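Local coordinates for protein GH62 hydrolase (Scytalidium thermophilum, PDB 4PVA) that probably removes L-arabinofuranosyl side groups from arabinoxylan, as a family 62 alpha-L-arabinofuranosidase of a thermophilic fungus that degrades lignocellulose, at residues L32-K36 / P334-G338; G55-A61 / Y73-F79; V105-P110 / R300-Q305. All blocks are in the same frame, centred on the assembly; numbering follows the deposited sequence.

Interaction 1. Residues L32-K36 / P334-G338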
loop_
_atom_site.group_PDB
_atom_site.type_symbol
_atom_site.label_atom_id
_atom_site.label_comp_id
_atom_site.label_asym_id
_atom_site.label_seq_id
_atom_site.Cartn_x
_atom_site.Cartn_y
_atom_site.Cartn_z
ATOM N N LEU A 32 -14.938 -2.579 -8.801
ATOM C CA LEU A 32 -14.613 -3.905 -9.288
ATOM C C LEU A 32 -14.746 -5.021 -8.266
ATOM O O LEU A 32 -14.958 -6.189 -8.660
ATOM C CB LEU A 32 -13.179 -3.949 -9.793
ATOM C CG LEU A 32 -12.820 -3.053 -10.966
ATOM C CD1 LEU A 32 -11.329 -3.194 -11.288
ATOM C CD2 LEU A 32 -13.642 -3.357 -12.189
ATOM N N VAL A 33 -14.581 -4.720 -6.983
ATOM C CA VAL A 33 -14.642 -5.743 -5.940
ATOM C C VAL A 33 -15.451 -5.254 -4.756
ATOM O O VAL A 33 -15.132 -4.205 -4.174
ATOM C CB VAL A 33 -13.256 -6.211 -5.475
ATOM C CG1 VAL A 33 -13.401 -7.346 -4.462
ATOM C CG2 VAL A 33 -12.412 -6.668 -6.634
ATOM N N PHE A 34 -16.510 -6.012 -4.457
ATOM C CA PHE A 34 -17.457 -5.755 -3.391
ATOM C C PHE A 34 -17.285 -6.813 -2.294
ATOM O O PHE A 34 -16.801 -7.904 -2.541
ATOM C CB PHE A 34 -18.918 -5.871 -3.914
ATOM C CG PHE A 34 -19.339 -4.765 -4.817
ATOM C CD1 PHE A 34 -18.813 -4.641 -6.109
ATOM C CD2 PHE A 34 -20.272 -3.841 -4.397
ATOM C CE1 PHE A 34 -19.234 -3.622 -6.944
ATOM C CE2 PHE A 34 -20.675 -2.814 -5.222
ATOM C CZ PHE A 34 -20.141 -2.694 -6.481
ATOM N N PRO A 35 -17.726 -6.503 -1.075
ATOM C CA PRO A 35 -17.854 -7.551 -0.084
ATOM C C PRO A 35 -18.806 -8.651 -0.560
ATOM O O PRO A 35 -19.739 -8.386 -1.326
ATOM C CB PRO A 35 -18.499 -6.845 1.094
ATOM C CG PRO A 35 -18.326 -5.427 0.883
ATOM C CD PRO A 35 -18.219 -5.219 -0.590
ATOM N N LYS A 36 -18.589 -9.863 -0.074
ATOM C CA LYS A 36 -19.467 -10.958 -0.404
ATOM C C LYS A 36 -20.745 -10.816 0.412
ATOM O O LYS A 36 -20.764 -10.231 1.495
ATOM C CB LYS A 36 -18.808 -12.295 -0.112
ATOM C CG LYS A 36 -17.504 -12.548 -0.824
ATOM C CD LYS A 36 -17.643 -12.437 -2.332
ATOM C CE LYS A 36 -16.329 -12.737 -3.023
ATOM N NZ LYS A 36 -16.374 -12.512 -4.496
ATOM N N PRO A 334 -18.817 1.773 3.070
ATOM C CA PRO A 334 -18.908 0.782 1.998
ATOM C C PRO A 334 -17.804 0.972 0.925
ATOM O O PRO A 334 -18.057 1.230 -0.246
ATOM C CB PRO A 334 -20.301 1.028 1.433
ATOM C CG PRO A 334 -20.520 2.480 1.642
ATOM C CD PRO A 334 -19.880 2.777 2.974
ATOM N N TRP A 335 -16.570 0.802 1.340
ATOM C CA TRP A 335 -15.437 0.837 0.419
ATOM C C TRP A 335 -15.513 -0.313 -0.565
ATOM O O TRP A 335 -15.911 -1.436 -0.216
ATOM C CB TRP A 335 -14.094 0.767 1.152
ATOM C CG TRP A 335 -13.794 1.881 2.078
ATOM C CD1 TRP A 335 -13.965 1.890 3.429
ATOM C CD2 TRP A 335 -13.216 3.168 1.746
ATOM N NE1 TRP A 335 -13.553 3.105 3.962
ATOM C CE2 TRP A 335 -13.077 3.888 2.944
ATOM C CE3 TRP A 335 -12.811 3.773 0.554
ATOM C CZ2 TRP A 335 -12.528 5.174 2.991
ATOM C CZ3 TRP A 335 -12.286 5.044 0.605
ATOM C CH2 TRP A 335 -12.154 5.729 1.808
ATOM N N ARG A 336 -15.148 -0.030 -1.805
ATOM C CA ARG A 336 -15.012 -1.031 -2.835
ATOM C C ARG A 336 -13.650 -0.835 -3.505
ATOM O O ARG A 336 -13.103 0.266 -3.466
ATOM C CB ARG A 336 -16.114 -0.866 -3.919
ATOM C CG ARG A 336 -17.530 -0.544 -3.399
ATOM C CD ARG A 336 -18.033 -1.749 -2.776
ATOM N NE ARG A 336 -19.383 -1.612 -2.227
ATOM C CZ ARG A 336 -19.666 -1.804 -0.950
ATOM N NH1 ARG A 336 -18.708 -2.036 -0.065
ATOM N NH2 ARG A 336 -20.958 -1.809 -0.569
ATOM N N LEU A 337 -13.092 -1.860 -4.127
ATOM C CA LEU A 337 -11.864 -1.703 -4.918
ATOM C C LEU A 337 -12.162 -1.294 -6.344
ATOM O O LEU A 337 -13.104 -1.804 -6.953
ATOM C CB LEU A 337 -11.039 -2.979 -4.966
ATOM C CG LEU A 337 -10.741 -3.634 -3.619
ATOM C CD1 LEU A 337 -9.876 -4.859 -3.822
ATOM C CD2 LEU A 337 -10.071 -2.655 -2.655
ATOM N N GLY A 338 -11.355 -0.381 -6.853
ATOM C CA GLY A 338 -11.408 -0.012 -8.256
ATOM C C GLY A 338 -10.009 0.081 -8.809
ATOM O O GLY A 338 -9.033 -0.107 -8.099
#
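Three backbone hydrogen bonds tie Leu-32 and Val-33 to Leu-337. The carbonyl oxygen of Leu-337 is gripped twice: Leu-32 N approaches it nearly along the C=O axis at 2.7 Å, and Val-33 N reaches the same Leu-337 O at 3.3 Å, tilted from the carbonyl plane. In return Leu-337 N gives its hydrogen to Val-33 O over 3.1 Å. Two residues facing one make this a classic beta bulge, set where the loop after strand 26-28 runs antiparallel to the start of strand 336-341. In the five-bladed beta-propeller of family 62, just ahead of this last strand, the backbone of Trp-335 bonds to Ile-45, so the contact joins a loop from early in the chain to its last strand.

Apolar packing adds to the backbone bonds. Val-33 and Leu-337 lie side by side and point the same way, Val-33 CB 4.0 Å from Leu-337 CB, and the branched, purely hydrocarbon side chains suit a buried place against Phe-74.

The remaining contacts are made by Arg-336, whose chain bends at its second torsion (chi2 -72°) and crosses Phe-34 at about a right angle. Its CD sits over the face of the Phe-34 ring, 3.9 Å from the centroid, in a CH-pi contact, with the ring and guanidinium planes 48° apart. Pro-35 lays CD over one face of the guanidinium, 3.3 Å from Arg-336 NH1; the rigid proline ring offers a CH2 surface that can lie against the planar group. The same NH1 donates to Trp-335 O at 2.9 Å, from above that carbonyl's plane, and to Ala-43 O, two bonds that limit the rotation of the guanidinium; the carbonyl dipoles would probably stabilise its charge.

Interaction 2. Residues G55-A61 / Y73-F79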
loop_
_atom_site.group_PDB
_atom_site.type_symbol
_atom_site.label_atom_id
_atom_site.label_comp_id
_atom_site.label_asym_id
_atom_site.label_seq_id
_atom_site.Cartn_x
_atom_site.Cartn_y
_atom_site.Cartn_z
ATOM N N GLY A 55 -0.301 -13.738 -16.305
ATOM C CA GLY A 55 -1.678 -13.433 -16.633
ATOM C C GLY A 55 -2.675 -13.534 -15.490
ATOM O O GLY A 55 -3.846 -13.209 -15.688
ATOM N N THR A 56 -2.217 -13.907 -14.298
ATOM C CA THR A 56 -3.089 -13.955 -13.139
ATOM C C THR A 56 -2.747 -12.837 -12.158
ATOM O O THR A 56 -1.591 -12.657 -11.771
ATOM C CB THR A 56 -2.992 -15.287 -12.418
ATOM O OG1 THR A 56 -3.387 -16.341 -13.312
ATOM C CG2 THR A 56 -3.903 -15.343 -11.200
ATOM N N TYR A 57 -3.795 -12.099 -11.806
ATOM C CA TYR A 57 -3.721 -11.063 -10.749
ATOM C C TYR A 57 -3.972 -11.692 -9.392
ATOM O O TYR A 57 -4.957 -12.400 -9.205
ATOM C CB TYR A 57 -4.758 -9.973 -10.990
ATOM C CG TYR A 57 -4.590 -9.257 -12.285
ATOM C CD1 TYR A 57 -3.762 -8.151 -12.394
ATOM C CD2 TYR A 57 -5.256 -9.686 -13.450
ATOM C CE1 TYR A 57 -3.614 -7.497 -13.615
ATOM C CE2 TYR A 57 -5.118 -9.010 -14.634
ATOM C CZ TYR A 57 -4.291 -7.971 -14.714
ATOM O OH TYR A 57 -4.205 -7.335 -15.949
ATOM N N HIS A 58 -3.036 -11.439 -8.484
ATOM C CA HIS A 58 -3.091 -11.922 -7.117
ATOM C C HIS A 58 -3.263 -10.713 -6.204
ATOM O O HIS A 58 -2.421 -9.842 -6.214
ATOM C CB HIS A 58 -1.793 -12.617 -6.761
ATOM C CG HIS A 58 -1.524 -13.843 -7.576
ATOM N ND1 HIS A 58 -1.954 -15.088 -7.192
ATOM C CD2 HIS A 58 -0.875 -14.005 -8.754
ATOM C CE1 HIS A 58 -1.581 -15.972 -8.097
ATOM N NE2 HIS A 58 -0.924 -15.350 -9.052
ATOM N N VAL A 59 -4.366 -10.677 -5.471
ATOM C CA VAL A 59 -4.718 -9.534 -4.644
ATOM C C VAL A 59 -4.886 -9.931 -3.187
ATOM O O VAL A 59 -5.486 -10.951 -2.871
ATOM C CB VAL A 59 -6.008 -8.853 -5.145
ATOM C CG1 VAL A 59 -6.341 -7.618 -4.305
ATOM C CG2 VAL A 59 -5.866 -8.471 -6.610
ATOM N N PHE A 60 -4.325 -9.111 -2.293
ATOM C CA PHE A 60 -4.615 -9.185 -0.865
ATOM C C PHE A 60 -5.274 -7.880 -0.496
ATOM O O PHE A 60 -4.860 -6.811 -0.965
ATOM C CB PHE A 60 -3.348 -9.400 -0.029
ATOM C CG PHE A 60 -2.585 -10.668 -0.381
ATOM C CD1 PHE A 60 -1.819 -10.726 -1.545
ATOM C CD2 PHE A 60 -2.653 -11.785 0.421
ATOM C CE1 PHE A 60 -1.142 -11.879 -1.896
ATOM C CE2 PHE A 60 -1.945 -12.928 0.088
ATOM C CZ PHE A 60 -1.198 -12.955 -1.068
ATOM N N ALA A 61 -6.313 -7.927 0.313
ATOM C CA ALA A 61 -7.067 -6.768 0.743
ATOM C C ALA A 61 -7.556 -6.957 2.166
ATOM O O ALA A 61 -7.529 -8.086 2.690
ATOM C CB ALA A 61 -8.253 -6.513 -0.192
ATOM N N TYR A 73 -7.391 -13.038 0.470
ATOM C CA TYR A 73 -6.667 -13.236 -0.755
ATOM C C TYR A 73 -7.654 -13.673 -1.849
ATOM O O TYR A 73 -8.537 -14.500 -1.589
ATOM C CB TYR A 73 -5.587 -14.305 -0.568
ATOM C CG TYR A 73 -5.044 -14.840 -1.862
ATOM C CD1 TYR A 73 -4.105 -14.129 -2.592
ATOM C CD2 TYR A 73 -5.509 -16.045 -2.375
ATOM C CE1 TYR A 73 -3.613 -14.600 -3.791
ATOM C CE2 TYR A 73 -5.043 -16.528 -3.586
ATOM C CZ TYR A 73 -4.100 -15.821 -4.296
ATOM O OH TYR A 73 -3.655 -16.330 -5.507
ATOM N N PHE A 74 -7.446 -13.197 -3.063
ATOM C CA PHE A 74 -8.164 -13.709 -4.210
ATOM C C PHE A 74 -7.341 -13.490 -5.478
ATOM O O PHE A 74 -6.430 -12.665 -5.510
ATOM C CB PHE A 74 -9.560 -13.090 -4.311
ATOM C CG PHE A 74 -9.591 -11.590 -4.397
ATOM C CD1 PHE A 74 -9.438 -10.797 -3.260
ATOM C CD2 PHE A 74 -9.801 -10.961 -5.608
ATOM C CE1 PHE A 74 -9.506 -9.419 -3.356
ATOM C CE2 PHE A 74 -9.850 -9.571 -5.698
ATOM C CZ PHE A 74 -9.704 -8.807 -4.564
ATOM N N ASN A 75 -7.701 -14.213 -6.545
ATOM C CA ASN A 75 -7.052 -14.046 -7.814
ATOM C C ASN A 75 -8.080 -14.052 -8.934
ATOM O O ASN A 75 -9.225 -14.469 -8.733
ATOM C CB ASN A 75 -5.928 -15.070 -8.032
ATOM C CG ASN A 75 -6.432 -16.507 -8.044
ATOM O OD1 ASN A 75 -7.278 -16.881 -8.866
ATOM N ND2 ASN A 75 -5.913 -17.313 -7.165
ATOM N N PHE A 76 -7.660 -13.547 -10.080
ATOM C CA PHE A 76 -8.521 -13.452 -11.258
ATOM C C PHE A 76 -7.629 -13.183 -12.454
ATOM O O PHE A 76 -6.464 -12.809 -12.311
ATOM C CB PHE A 76 -9.586 -12.351 -11.070
ATOM C CG PHE A 76 -9.007 -10.964 -10.800
ATOM C CD1 PHE A 76 -8.648 -10.126 -11.847
ATOM C CD2 PHE A 76 -8.822 -10.506 -9.507
ATOM C CE1 PHE A 76 -8.112 -8.863 -11.612
ATOM C CE2 PHE A 76 -8.295 -9.233 -9.286
ATOM C CZ PHE A 76 -7.935 -8.434 -10.330
ATOM N N THR A 77 -8.181 -13.330 -13.653
ATOM C CA THR A 77 -7.485 -12.991 -14.871
ATOM C C THR A 77 -8.069 -11.800 -15.611
ATOM O O THR A 77 -7.405 -11.262 -16.470
ATOM C CB THR A 77 -7.470 -14.190 -15.857
ATOM O OG1 THR A 77 -8.814 -14.590 -16.179
ATOM C CG2 THR A 77 -6.752 -15.353 -15.238
ATOM N N ASP A 78 -9.258 -11.400 -15.246
ATOM C CA ASP A 78 -10.001 -10.364 -15.953
ATOM C C ASP A 78 -10.646 -9.424 -14.942
ATOM O O ASP A 78 -11.440 -9.828 -14.156
ATOM C CB ASP A 78 -11.062 -11.096 -16.804
ATOM C CG ASP A 78 -11.953 -10.195 -17.616
ATOM O OD1 ASP A 78 -12.184 -9.040 -17.314
ATOM O OD2 ASP A 78 -12.475 -10.771 -18.591
ATOM N N PHE A 79 -10.291 -8.131 -15.009
ATOM C CA PHE A 79 -10.794 -7.173 -14.050
ATOM C C PHE A 79 -12.303 -7.186 -13.936
ATOM O O PHE A 79 -12.843 -7.008 -12.850
ATOM C CB PHE A 79 -10.357 -5.759 -14.356
ATOM C CG PHE A 79 -8.902 -5.503 -14.108
ATOM C CD1 PHE A 79 -8.409 -5.487 -12.815
ATOM C CD2 PHE A 79 -8.042 -5.273 -15.155
ATOM C CE1 PHE A 79 -7.063 -5.275 -12.603
ATOM C CE2 PHE A 79 -6.700 -5.019 -14.937
ATOM C CZ PHE A 79 -6.209 -5.046 -13.652
HETATM O O HOH W 1 -4.996 -11.703 -17.542
#
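Tyr-57 packs against Phe-76 with its CB over the ring face, 3.8 Å from the centroid, in a CH-pi contact. Phe-76 and Phe-74 share one conformation, CG between the backbone N and the carbonyl carbon (chi1 58° in both), which swings each ring back across the neighbouring strand. The rings of Tyr-57 and Phe-76 are nearly parallel but slid apart and barely overlap. Phe-79 comes over one face of the Tyr-57 ring, its CZ 3.6 Å from Tyr-57 CE1, in an oblique pairing. The Phe-74 face receives Val-59 CB, while Val-59 CG1 rests 3.6 Å from Phe-74 CZ; a beta-branched valine, with few side-chain conformations, can lay both carbons against the ring.

The opposite side of the sheet carries His-58, Phe-60, Tyr-73 and Asn-75. Tyr-73 extends its ring away from its backbone N (chi1 164°), laying it alongside His-58, rim to rim, and bringing Tyr-73 OH 2.7 Å from His-58 ND1 in a hydrogen bond. Asn-75 ND2 donates to the same Tyr-73 OH, almost straight and in the amide plane, so the hydroxyl has two partners, a ring nitrogen and an amide N-H. Phe-60 offers its face to Tyr-73 CD1, 3.5 Å from Phe-60 CZ.

Between these layers Tyr-57 pairs with Phe-76 and Val-59 with Phe-74 through reciprocal backbone bonds, and one water joins Gly-55 O to Thr-77 O. This is a regular antiparallel beta hairpin, strands 56-65 and 68-76, the central pair of a four-stranded propeller blade.

Interaction 3. Residues V105-P110 / R300-Q305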
loop_
_atom_site.group_PDB
_atom_site.type_symbol
_atom_site.label_atom_id
_atom_site.label_comp_id
_atom_site.label_asym_id
_atom_site.label_seq_id
_atom_site.Cartn_x
_atom_site.Cartn_y
_atom_site.Cartn_z
ATOM N N VAL A 105 2.394 -7.000 -0.473
ATOM C CA VAL A 105 2.981 -8.304 -0.835
ATOM C C VAL A 105 4.158 -8.146 -1.778
ATOM O O VAL A 105 4.098 -7.376 -2.728
ATOM C CB VAL A 105 1.930 -9.260 -1.454
ATOM C CG1 VAL A 105 1.488 -8.889 -2.848
ATOM C CG2 VAL A 105 2.465 -10.683 -1.403
ATOM N N PHE A 106 5.222 -8.909 -1.560
ATOM C CA PHE A 106 6.353 -8.952 -2.464
ATOM C C PHE A 106 7.110 -10.253 -2.259
ATOM O O PHE A 106 6.939 -10.924 -1.233
ATOM C CB PHE A 106 7.298 -7.740 -2.301
ATOM C CG PHE A 106 7.819 -7.572 -0.911
ATOM C CD1 PHE A 106 8.967 -8.242 -0.471
ATOM C CD2 PHE A 106 7.114 -6.803 0.016
ATOM C CE1 PHE A 106 9.405 -8.107 0.835
ATOM C CE2 PHE A 106 7.533 -6.683 1.309
ATOM C CZ PHE A 106 8.681 -7.340 1.725
ATOM N N TYR A 107 7.928 -10.604 -3.249
ATOM C CA TYR A 107 8.763 -11.811 -3.202
ATOM C C TYR A 107 10.157 -11.437 -2.773
ATOM O O TYR A 107 10.841 -10.650 -3.421
ATOM C CB TYR A 107 8.797 -12.444 -4.580
ATOM C CG TYR A 107 9.421 -13.832 -4.619
ATOM C CD1 TYR A 107 8.808 -14.915 -4.016
ATOM C CD2 TYR A 107 10.618 -14.031 -5.271
ATOM C CE1 TYR A 107 9.388 -16.184 -4.080
ATOM C CE2 TYR A 107 11.191 -15.282 -5.315
ATOM C CZ TYR A 107 10.571 -16.309 -4.739
ATOM O OH TYR A 107 11.127 -17.592 -4.805
ATOM N N PHE A 108 10.578 -11.982 -1.630
ATOM C CA PHE A 108 11.880 -11.705 -1.098
ATOM C C PHE A 108 12.781 -12.795 -1.700
ATOM O O PHE A 108 12.926 -13.896 -1.135
ATOM C CB PHE A 108 11.929 -11.709 0.448
ATOM C CG PHE A 108 13.207 -11.148 0.982
ATOM C CD1 PHE A 108 13.422 -9.796 1.023
ATOM C CD2 PHE A 108 14.203 -11.995 1.472
ATOM C CE1 PHE A 108 14.613 -9.270 1.479
ATOM C CE2 PHE A 108 15.397 -11.473 1.916
ATOM C CZ PHE A 108 15.607 -10.122 1.944
ATOM N N GLU A 109 13.421 -12.473 -2.814
ATOM C CA GLU A 109 14.095 -13.482 -3.642
ATOM C C GLU A 109 15.187 -14.232 -2.876
ATOM O O GLU A 109 15.289 -15.461 -3.023
ATOM C CB GLU A 109 14.602 -12.852 -4.946
ATOM C CG GLU A 109 15.298 -13.829 -5.900
ATOM C CD GLU A 109 16.720 -14.147 -5.468
ATOM O OE1 GLU A 109 17.388 -13.300 -4.834
ATOM O OE2 GLU A 109 17.179 -15.274 -5.749
ATOM N N PRO A 110 15.992 -13.540 -2.046
ATOM C CA PRO A 110 17.015 -14.323 -1.326
ATOM C C PRO A 110 16.461 -15.435 -0.423
ATOM O O PRO A 110 17.223 -16.400 -0.132
ATOM C CB PRO A 110 17.759 -13.257 -0.516
ATOM C CG PRO A 110 17.554 -11.986 -1.280
ATOM C CD PRO A 110 16.180 -12.091 -1.873
ATOM N N ARG A 300 2.056 -4.844 -9.536
ATOM C CA ARG A 300 3.440 -5.062 -9.936
ATOM C C ARG A 300 3.625 -6.376 -10.723
ATOM O O ARG A 300 3.132 -7.427 -10.334
ATOM C CB ARG A 300 4.335 -5.036 -8.704
ATOM C CG ARG A 300 4.593 -3.633 -8.211
ATOM C CD ARG A 300 5.241 -3.632 -6.837
ATOM N NE ARG A 300 4.275 -3.894 -5.764
ATOM C CZ ARG A 300 4.209 -4.994 -5.003
ATOM N NH1 ARG A 300 5.138 -5.954 -5.077
ATOM N NH2 ARG A 300 3.250 -5.078 -4.110
ATOM N N THR A 301 4.397 -6.307 -11.809
ATOM C CA THR A 301 4.906 -7.486 -12.520
ATOM C C THR A 301 6.325 -7.829 -12.144
ATOM O O THR A 301 6.737 -8.984 -12.344
ATOM C CB THR A 301 4.853 -7.272 -14.053
ATOM O OG1 THR A 301 5.546 -6.063 -14.368
ATOM C CG2 THR A 301 3.421 -7.185 -14.497
ATOM N N LEU A 302 7.084 -6.873 -11.646
ATOM C CA LEU A 302 8.431 -7.093 -11.123
ATOM C C LEU A 302 8.194 -7.239 -9.637
ATOM O O LEU A 302 8.072 -6.248 -8.909
ATOM C CB LEU A 302 9.345 -5.918 -11.492
ATOM C CG LEU A 302 9.424 -5.643 -12.998
ATOM C CD1 LEU A 302 10.217 -4.386 -13.233
ATOM C CD2 LEU A 302 10.065 -6.806 -13.743
ATOM N N THR A 303 8.086 -8.467 -9.178
ATOM C CA THR A 303 7.464 -8.743 -7.883
ATOM C C THR A 303 8.398 -8.807 -6.686
ATOM O O THR A 303 7.911 -9.011 -5.580
ATOM C CB THR A 303 6.699 -10.063 -7.928
ATOM O OG1 THR A 303 7.616 -11.112 -8.240
ATOM C CG2 THR A 303 5.618 -10.011 -8.960
ATOM N N ASP A 304 9.686 -8.550 -6.889
ATOM C CA ASP A 304 10.659 -8.758 -5.831
ATOM C C ASP A 304 10.733 -7.584 -4.842
ATOM O O ASP A 304 9.975 -6.586 -4.949
ATOM C CB ASP A 304 12.031 -9.166 -6.374
ATOM C CG ASP A 304 12.888 -8.055 -6.838
ATOM O OD1 ASP A 304 12.534 -6.862 -6.747
ATOM O OD2 ASP A 304 13.987 -8.343 -7.387
ATOM N N GLN A 305 11.648 -7.664 -3.890
ATOM C CA GLN A 305 11.711 -6.770 -2.758
ATOM C C GLN A 305 12.215 -5.385 -3.076
ATOM O O GLN A 305 12.276 -4.568 -2.182
ATOM C CB GLN A 305 12.589 -7.423 -1.661
ATOM C CG GLN A 305 14.076 -7.493 -1.997
ATOM C CD GLN A 305 14.493 -8.649 -2.894
ATOM O OE1 GLN A 305 13.738 -9.542 -3.193
ATOM N NE2 GLN A 305 15.721 -8.587 -3.307
HETATM O O HOH W 2 17.235 -10.532 -5.069
#
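Arg-300 bends at its third torsion (chi3 -78°), which turns the guanidinium end-on to Val-105 O; Gln-305, with CG between its backbone N and carbonyl carbon (chi1 70°) and a second bend at chi2 (-81°), carries its amide oxygen to Glu-109. Arg-300 NH2 lies 2.8 Å and Arg-300 NH1 2.9 Å from Val-105 O, both in the carbonyl plane and with the oxygen close to the guanidinium plane, so a single acceptor takes two hydrogens. Arginine suits the place because it can fork onto one carbonyl and still give NH2 to Glu-297 in a salt bridge.

Backbone meets backbone at Tyr-107 N, which donates to Thr-303 O over 2.8 Å in an almost straight bond.

Gln-305 is polar at its tip and aliphatic along its stem. The stem packs on two rings: Gln-305 CB is 3.7 Å from Phe-108 CD1 and also touches Phe-106 CD1, and the Phe-106 side chain crosses it at about a right angle. At the tip, Glu-109 N donates to Gln-305 OE1 over 3.0 Å, from above the amide carbonyl plane. A water accepts from Gln-305 NE2 and donates to Glu-109 OE1, while Glu-109 OE2 pairs with Lys-112.

The loop after strand 296-298 is thus fastened to the end of strand 101-108, an edge strand of its four-stranded blade. Main-chain groups of the strand and of the 3-10 turn after it are met by side chains as well as by backbone, and the doubly held Val-105 carbonyl would probably be polarised by the nearby cation, whose charge Glu-297 partly balances.

From the N terminus, the chain first passes residues 32-36, whose partners at 334-338 lie almost at the C terminus, so interaction 1 closes a loop of nearly the whole protein, joining the loop after strand 26-28 to strand 336-341. Within it comes interaction 2, a short hairpin closure inside one four-stranded sheet. Interaction 3 opens at 105-110 and closes at 300-305, joining the outermost strand 101-108 of the next sheet to the loop between strands 296-298 and 308-309. Interactions 2 and 3 follow in series, both enclosed by interaction 1. Interaction 2 bridges the others in space: Phe-74 packs on Val-33 and Leu-337, and Phe-60 on Val-105, whereas interactions 1 and 3 stay about 12 Å apart at their nearest atoms.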